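Local coordinates for protein alpha-glucosidase (Pseudoalteromonas sp. K8, PDB 5HQA) that hydrolyses alpha-glucosides as a chloride-activated glycoside hydrolase of family 97, with calcium and an acarbose inhibitor bound in its active-site pocket, at residues A[40-43]-A[44-47]; A[398-401]-A[402-406]; A[530-533]-A[534-538]; A[625-628]-A[629-632]. One frame throughout, in Å; residues are numbered along the deposited sequence.

Overall arrangement
The four contacts follow one another along the chain as separate local turns; none nests in or crosses another. Contact 1 (40-47) comes first, where strand 30-42 of the N-terminal region ends and the chain folds back before strand 53-67. Contact 2 (398-406) closes the two-stranded hairpin 396-399/405-408 in the catalytic region, its centre about 27 Å from that of contact 1. Contact 3 (530-538) carries the chain from strand 527-529 of the parallel sheet into helix 534-538. Contact 4 (625-632) leads into strand 631-638 of the C-terminal sheet; its nearest atoms lie about 8 Å from contact 3, across the seam between catalytic and C-terminal regions.

Contact 1 of 4, residues A[40-43]-A[44-47]; sequences FEFK and QHAP
F42 turns its CG beside the backbone N (chi1 -52°), while H45 holds its own CG anti to the backbone N (chi1 -160°), and the two side chains run alongside each other. The pair is an offset edge-to-face stack: the imidazole turns its edge to the F42 face, the planes 71° apart and the centroids separated by 5.2 Å. F42 CD2, on the ring, lies 3.6 Å from H45 CB. At the edge of the phenyl ring, near its plane, sits A46 O, 3.3 Å from F42 CD2. The same carbonyl accepts a hydrogen bond from H45 ND1 (2.8 Å), in its plane and on a lone pair, which fixes the rotation of the imidazole. With an alanine at the F42 position the H45 ring is likely to lose its aromatic mate, and a gap would probably open beside I123 and I125 of strand 122-134. Between the backbones a water bridges the two arms, accepting from F42 N and donating to H45 O, each at 2.8 Å. The whole forms the turn that ends strand 30-42, in the antiparallel sheet of the N-terminal region.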
# COMPACT_ATOMS: atom_id res chain seq x y z
N PHE A 40 -3.16 21.30 -19.05
CA PHE A 40 -2.06 20.51 -19.60
C PHE A 40 -1.15 21.38 -20.47
O PHE A 40 -1.61 22.30 -21.14
CB PHE A 40 -2.53 19.36 -20.51
CG PHE A 40 -3.41 18.36 -19.83
CD1 PHE A 40 -2.87 17.35 -19.07
CD2 PHE A 40 -4.78 18.41 -20.00
CE1 PHE A 40 -3.69 16.40 -18.45
CE2 PHE A 40 -5.62 17.48 -19.38
CZ PHE A 40 -5.07 16.47 -18.61
N GLU A 41 0.13 21.02 -20.49
CA GLU A 41 1.06 21.40 -21.55
C GLU A 41 1.55 20.14 -22.25
O GLU A 41 1.70 19.08 -21.63
CB GLU A 41 2.25 22.20 -21.00
CG GLU A 41 1.82 23.53 -20.42
CD GLU A 41 2.98 24.36 -19.90
OE1 GLU A 41 4.14 23.92 -19.99
OE2 GLU A 41 2.71 25.47 -19.39
N PHE A 42 1.81 20.27 -23.56
CA PHE A 42 2.21 19.16 -24.42
C PHE A 42 3.53 19.50 -25.09
O PHE A 42 3.92 20.66 -25.17
CB PHE A 42 1.17 18.87 -25.51
CG PHE A 42 -0.23 18.70 -24.99
CD1 PHE A 42 -0.64 17.47 -24.50
CD2 PHE A 42 -1.12 19.76 -25.00
CE1 PHE A 42 -1.94 17.31 -24.02
CE2 PHE A 42 -2.42 19.60 -24.52
CZ PHE A 42 -2.83 18.38 -24.04
N LYS A 43 4.20 18.46 -25.59
CA LYS A 43 5.47 18.69 -26.28
C LYS A 43 5.26 19.53 -27.53
O LYS A 43 6.01 20.48 -27.79
CB LYS A 43 6.13 17.36 -26.63
CG LYS A 43 7.40 17.54 -27.44
CD LYS A 43 8.06 16.21 -27.73
CE LYS A 43 9.17 16.39 -28.75
NZ LYS A 43 9.56 15.08 -29.33
N GLN A 44 4.24 19.20 -28.31
CA GLN A 44 4.00 19.87 -29.57
C GLN A 44 2.62 20.50 -29.66
O GLN A 44 2.49 21.62 -30.15
CB GLN A 44 4.21 18.88 -30.74
CG GLN A 44 4.01 19.49 -32.11
CD GLN A 44 4.93 20.67 -32.39
OE1 GLN A 44 6.13 20.62 -32.08
NE2 GLN A 44 4.37 21.74 -32.96
N HIS A 45 1.59 19.81 -29.19
CA HIS A 45 0.25 20.35 -29.20
C HIS A 45 0.19 21.66 -28.42
O HIS A 45 0.94 21.88 -27.47
CB HIS A 45 -0.72 19.33 -28.60
CG HIS A 45 -2.14 19.55 -28.98
ND1 HIS A 45 -2.95 20.47 -28.34
CD2 HIS A 45 -2.91 18.97 -29.93
CE1 HIS A 45 -4.15 20.44 -28.88
NE2 HIS A 45 -4.16 19.55 -29.85
N ALA A 46 -0.72 22.55 -28.84
CA ALA A 46 -0.94 23.79 -28.11
C ALA A 46 -1.50 23.49 -26.71
O ALA A 46 -2.19 22.48 -26.52
CB ALA A 46 -1.91 24.70 -28.87
N PRO A 47 -1.21 24.34 -25.72
CA PRO A 47 -1.58 24.00 -24.34
C PRO A 47 -3.08 24.09 -24.07
O PRO A 47 -3.82 24.82 -24.73
CB PRO A 47 -0.82 25.04 -23.50
CG PRO A 47 -0.63 26.20 -24.43
CD PRO A 47 -0.43 25.58 -25.79
O HOH W 1 1.35 22.77 -24.83

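Contact 2 of 4, residues A[398-401]-A[402-406]; sequences RIDK and NGIAR
D400 uses both carboxylate oxygens, OD1 on amides of the turn and the residue after it, OD2 on R406 of the returning strand. OD1 accepts from two backbone amides, N402 N at 2.9 Å and I404 N at 3.0 Å, which come from opposite faces of the carboxylate plane; the I404 bond is the straighter, 161° at the hydrogen. OD2 takes both bonds of a salt bridge from R406, which grips it side-on through NE and NH2, each 3.0 Å from D400 OD2. That oxygen lies at the edge of the guanidinium, close to its plane, although the carboxylate and guanidinium planes are 54° apart. A bend at chi2 (-74°) brings the R406 chain back toward the turn, and I404 CG2 covers one guanidinium face. The motif is a beta hairpin closed by a type I turn from D400 to G403, joining strands 396-399 and 405-408 at the surface of the catalytic region. G403 N donates to D400 O across the turn, and D400 N to I404 O. Further along, R398 and R406 form the antiparallel hydrogen-bonded pair, R398 N to R406 O at 3.0 Å and R406 N to R398 O at 2.8 Å. Without the D400 carboxylate, as with an alanine here, the N402 and I404 amides would probably lose their shared acceptor and the R406 guanidinium would be freer to turn. On the same side of the hairpin R406 CG lies over one face of the R398 guanidinium, 3.9 Å from R398 NH1; R398 NE has its salt bridge with E408. On the other side, I399 CD1 packs 4.0 Å from A405 CB.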
# COMPACT_ATOMS: atom_id res chain seq x y z
N ARG A 398 15.57 -0.98 -19.16
CA ARG A 398 14.87 -1.65 -20.25
C ARG A 398 15.75 -1.60 -21.50
O ARG A 398 16.63 -0.75 -21.63
CB ARG A 398 13.51 -1.01 -20.55
CG ARG A 398 13.60 0.38 -21.16
CD ARG A 398 12.22 0.98 -21.40
NE ARG A 398 12.33 2.31 -21.98
CZ ARG A 398 12.20 2.57 -23.28
NH1 ARG A 398 12.31 3.81 -23.72
NH2 ARG A 398 11.94 1.58 -24.14
N ILE A 399 15.50 -2.54 -22.40
CA ILE A 399 16.15 -2.58 -23.71
C ILE A 399 15.11 -2.16 -24.73
O ILE A 399 14.05 -2.79 -24.83
CB ILE A 399 16.71 -3.97 -24.02
CG1 ILE A 399 17.63 -4.45 -22.90
CG2 ILE A 399 17.45 -3.95 -25.34
CD1 ILE A 399 18.87 -3.60 -22.72
N ASP A 400 15.39 -1.10 -25.49
CA ASP A 400 14.37 -0.62 -26.42
C ASP A 400 14.38 -1.45 -27.70
O ASP A 400 15.16 -2.39 -27.86
CB ASP A 400 14.53 0.89 -26.67
CG ASP A 400 15.72 1.27 -27.57
OD1 ASP A 400 16.36 0.42 -28.23
OD2 ASP A 400 15.99 2.49 -27.62
N LYS A 401 13.49 -1.09 -28.63
CA LYS A 401 13.29 -1.86 -29.86
C LYS A 401 14.56 -2.00 -30.67
O LYS A 401 14.69 -2.97 -31.44
CB LYS A 401 12.20 -1.20 -30.72
CG LYS A 401 12.45 0.28 -30.99
CD LYS A 401 11.39 0.92 -31.88
CE LYS A 401 10.89 2.25 -31.30
NZ LYS A 401 12.00 3.17 -30.87
N ASN A 402 15.51 -1.08 -30.52
CA ASN A 402 16.77 -1.14 -31.26
C ASN A 402 17.89 -1.75 -30.45
O ASN A 402 19.06 -1.64 -30.84
CB ASN A 402 17.15 0.25 -31.74
CG ASN A 402 16.16 0.79 -32.76
OD1 ASN A 402 15.46 1.77 -32.51
ND2 ASN A 402 16.09 0.12 -33.91
N GLY A 403 17.58 -2.41 -29.34
CA GLY A 403 18.60 -3.04 -28.54
C GLY A 403 19.41 -2.09 -27.68
O GLY A 403 20.48 -2.47 -27.20
N ILE A 404 18.93 -0.87 -27.46
CA ILE A 404 19.66 0.12 -26.68
C ILE A 404 19.07 0.20 -25.28
O ILE A 404 17.84 0.29 -25.12
CB ILE A 404 19.65 1.50 -27.36
CG1 ILE A 404 20.34 1.41 -28.73
CG2 ILE A 404 20.34 2.54 -26.47
CD1 ILE A 404 20.05 2.57 -29.65
N ALA A 405 19.94 0.16 -24.26
CA ALA A 405 19.49 0.26 -22.88
C ALA A 405 19.03 1.67 -22.55
O ALA A 405 19.65 2.66 -22.93
CB ALA A 405 20.62 -0.14 -21.94
N ARG A 406 17.92 1.75 -21.82
CA ARG A 406 17.39 3.01 -21.30
C ARG A 406 17.11 2.85 -19.82
O ARG A 406 16.75 1.76 -19.36
CB ARG A 406 16.09 3.41 -22.00
CG ARG A 406 16.14 3.39 -23.51
CD ARG A 406 16.93 4.57 -24.08
NE ARG A 406 17.02 4.43 -25.53
CZ ARG A 406 17.89 5.06 -26.30
NH1 ARG A 406 18.77 5.91 -25.78
NH2 ARG A 406 17.87 4.84 -27.61

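Contact 3 of 4, residues A[530-533]-A[534-538]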
# COMPACT_ATOMS: atom_id res chain seq x y z
N ALA A 530 4.54 -14.39 8.73
CA ALA A 530 5.24 -14.56 9.99
C ALA A 530 6.71 -14.60 9.60
O ALA A 530 7.21 -15.63 9.16
CB ALA A 530 4.78 -15.81 10.73
N ALA A 531 7.38 -13.45 9.74
CA ALA A 531 8.65 -13.22 9.07
C ALA A 531 9.84 -13.92 9.72
O ALA A 531 10.89 -14.05 9.07
CB ALA A 531 8.93 -11.71 9.03
N ASP A 532 9.73 -14.37 10.97
CA ASP A 532 10.92 -14.80 11.69
C ASP A 532 11.31 -16.24 11.32
O ASP A 532 10.58 -16.97 10.65
CB ASP A 532 10.69 -14.71 13.20
CG ASP A 532 11.96 -14.38 13.96
OD1 ASP A 532 13.07 -14.60 13.43
OD2 ASP A 532 11.84 -13.89 15.11
N LEU A 533 12.49 -16.63 11.79
CA LEU A 533 12.91 -18.02 11.66
C LEU A 533 11.99 -18.92 12.48
O LEU A 533 11.61 -18.55 13.60
CB LEU A 533 14.35 -18.19 12.15
CG LEU A 533 15.38 -17.18 11.62
CD1 LEU A 533 16.76 -17.46 12.21
CD2 LEU A 533 15.41 -17.23 10.12
N PRO A 534 11.61 -20.09 11.96
CA PRO A 534 10.70 -20.97 12.72
C PRO A 534 11.14 -21.23 14.16
O PRO A 534 10.30 -21.21 15.07
CB PRO A 534 10.70 -22.26 11.89
CG PRO A 534 10.92 -21.75 10.48
CD PRO A 534 11.90 -20.62 10.62
N LYS A 535 12.43 -21.45 14.40
CA LYS A 535 12.87 -21.75 15.76
C LYS A 535 12.55 -20.61 16.72
O LYS A 535 12.37 -20.85 17.92
CB LYS A 535 14.37 -22.06 15.79
CG LYS A 535 15.24 -20.87 15.43
CD LYS A 535 16.72 -21.23 15.50
CE LYS A 535 17.58 -20.03 15.15
NZ LYS A 535 19.03 -20.34 15.20
N ASN A 536 12.47 -19.38 16.22
CA ASN A 536 12.18 -18.26 17.10
C ASN A 536 10.71 -18.23 17.51
O ASN A 536 10.38 -17.73 18.59
CB ASN A 536 12.60 -16.95 16.42
CG ASN A 536 14.10 -16.85 16.31
OD1 ASN A 536 14.81 -17.40 17.15
ND2 ASN A 536 14.59 -16.16 15.28
N TYR A 537 9.83 -18.79 16.69
CA TYR A 537 8.44 -18.95 17.10
C TYR A 537 8.30 -20.10 18.09
O TYR A 537 7.53 -20.00 19.06
CB TYR A 537 7.56 -19.18 15.88
CG TYR A 537 7.50 -17.97 14.98
CD1 TYR A 537 7.14 -16.72 15.49
CD2 TYR A 537 7.82 -18.05 13.63
CE1 TYR A 537 7.08 -15.60 14.68
CE2 TYR A 537 7.77 -16.93 12.81
CZ TYR A 537 7.39 -15.71 13.34
OH TYR A 537 7.32 -14.58 12.54
N LEU A 538 9.02 -21.20 17.86
CA LEU A 538 8.97 -22.33 18.79
C LEU A 538 9.47 -21.96 20.18
O LEU A 538 9.10 -22.62 21.16
CB LEU A 538 9.80 -23.49 18.23
CG LEU A 538 9.32 -24.09 16.90
CD1 LEU A 538 10.27 -25.19 16.43
CD2 LEU A 538 7.92 -24.62 17.04
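D532 and Y537 meet where the loop after strand 527-529 of the parallel-sheet catalytic domain, which belongs to the TIM-barrel clan, runs into helix 534-538. The tight part is buried around the tyrosine. Y537 OH accepts from D532 N at 2.9 Å in a nearly straight bond (169°), and it is also hydrogen-bonded to G493 O, so the phenol is held from two directions. A530 CB lies 3.7 Å from Y537 CZ and D532 CB 3.5 Å from the same Y537 CZ, while from outside the turn F544 stacks on the ring and F495 meets it edge-to-face. Toward the solvent the packing thins: the extended K535 chain runs beside L533, touching only as closely as K535 CE to L533 CD1 at 4.0 Å. L533 O accepts from N536 N as the chain enters the helix. D532 OD2 is satisfied by the amides of F495 and D496. Its other oxygen serves the turn itself. The D532 and N536 side chains cross at about a right angle, their carboxylate and amide planes 57° apart: L533 N, at 2.7 Å, and N536 ND2, at 2.9 Å, both reach D532 OD1 from the same face of the carboxylate plane.

Contact 4 of 4, residues A[625-628]-A[629-632]; sequences KNNP and YDLT
N627 and D630 supply the polar side of this turn. Their side chains approach at a slant, with the amide and carboxylate planes 80° apart, and N627 ND2 donates to D630 OD2 at 2.8 Å. The bond is weak and bent. The torsion at N627, with CG opposite the backbone N (chi1 -161°), swings the amide over toward the aspartate, where CG stands beside its own N. The amide nitrogen has a stronger partner in N621 O, so the asparagine ties the turn to an earlier part of the same loop as well as to D630.

Water forms a second polar link. One molecule donates to N627 OD1 at 2.8 Å and accepts from Y629 N at 2.9 Å, thereby joining the asparagine side chain to the backbone two residues on and satisfying that amide. The turn leads into strand 631-638, an outermost strand of the antiparallel C-terminal sheet, and the backbones of D630 and T632 pair with G619, just past strand 611-618, and K617 within it.

The apolar part is a CH-pi contact between neighbours. P628 and Y629 project in the same direction, and P628 CG sits over one face of the phenol, 4.1 Å from the Y629 ring centroid and 14° off the ring normal. It is displaced toward the rim, 4.0 Å from Y629 CD2. P628 also packs on L497, and Y629 OH is hydrogen-bonded to S498 OG and L497 N, which fastens the far end of the ring to the catalytic region.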
# COMPACT_ATOMS: atom_id res chain seq x y z
N LYS A 625 13.75 -0.64 24.50
CA LYS A 625 15.20 -0.59 24.34
C LYS A 625 15.88 -1.81 24.94
O LYS A 625 16.62 -2.54 24.26
CB LYS A 625 15.76 0.69 24.95
CG LYS A 625 15.31 1.94 24.20
CD LYS A 625 15.86 3.21 24.82
CE LYS A 625 15.41 4.43 24.01
NZ LYS A 625 15.75 5.69 24.72
N ASN A 626 15.67 -2.05 26.24
CA ASN A 626 16.34 -3.14 26.92
C ASN A 626 15.39 -4.14 27.55
O ASN A 626 15.85 -5.17 28.04
CB ASN A 626 17.31 -2.58 27.96
CG ASN A 626 18.41 -1.76 27.33
OD1 ASN A 626 19.26 -2.30 26.61
ND2 ASN A 626 18.39 -0.46 27.55
N ASN A 627 14.08 -3.90 27.51
CA ASN A 627 13.15 -4.87 28.06
C ASN A 627 11.97 -5.09 27.11
O ASN A 627 10.81 -4.95 27.52
CB ASN A 627 12.67 -4.40 29.44
CG ASN A 627 12.09 -5.52 30.26
OD1 ASN A 627 12.37 -6.70 30.03
ND2 ASN A 627 11.26 -5.16 31.24
N PRO A 628 12.22 -5.46 25.84
CA PRO A 628 11.10 -5.55 24.89
C PRO A 628 10.25 -6.80 25.02
O PRO A 628 9.16 -6.83 24.44
CB PRO A 628 11.81 -5.54 23.53
CG PRO A 628 13.09 -6.27 23.82
CD PRO A 628 13.50 -5.83 25.21
N TYR A 629 10.71 -7.83 25.73
CA TYR A 629 9.99 -9.09 25.70
C TYR A 629 8.97 -9.25 26.82
O TYR A 629 8.18 -10.20 26.76
CB TYR A 629 10.97 -10.27 25.77
CG TYR A 629 11.97 -10.32 24.63
CD1 TYR A 629 11.56 -10.54 23.32
CD2 TYR A 629 13.33 -10.17 24.88
CE1 TYR A 629 12.48 -10.60 22.28
CE2 TYR A 629 14.26 -10.22 23.84
CZ TYR A 629 13.82 -10.44 22.55
OH TYR A 629 14.74 -10.51 21.52
N ASP A 630 8.96 -8.38 27.83
CA ASP A 630 7.97 -8.53 28.89
C ASP A 630 6.57 -8.49 28.30
O ASP A 630 6.21 -7.53 27.61
CB ASP A 630 8.13 -7.43 29.94
CG ASP A 630 9.27 -7.71 30.91
OD1 ASP A 630 10.11 -8.60 30.64
OD2 ASP A 630 9.33 -7.02 31.95
N LEU A 631 5.79 -9.53 28.57
CA LEU A 631 4.52 -9.74 27.90
C LEU A 631 3.52 -10.29 28.91
O LEU A 631 3.87 -11.12 29.75
CB LEU A 631 4.68 -10.71 26.73
CG LEU A 631 3.43 -10.98 25.89
CD1 LEU A 631 3.15 -9.80 24.98
CD2 LEU A 631 3.62 -12.26 25.09
N THR A 632 2.28 -9.83 28.82
CA THR A 632 1.19 -10.37 29.62
C THR A 632 0.11 -10.88 28.68
O THR A 632 -0.25 -10.18 27.72
CB THR A 632 0.61 -9.32 30.57
OG1 THR A 632 1.63 -8.94 31.51
CG2 THR A 632 -0.60 -9.86 31.33
O HOH W 2 12.69 -8.25 27.75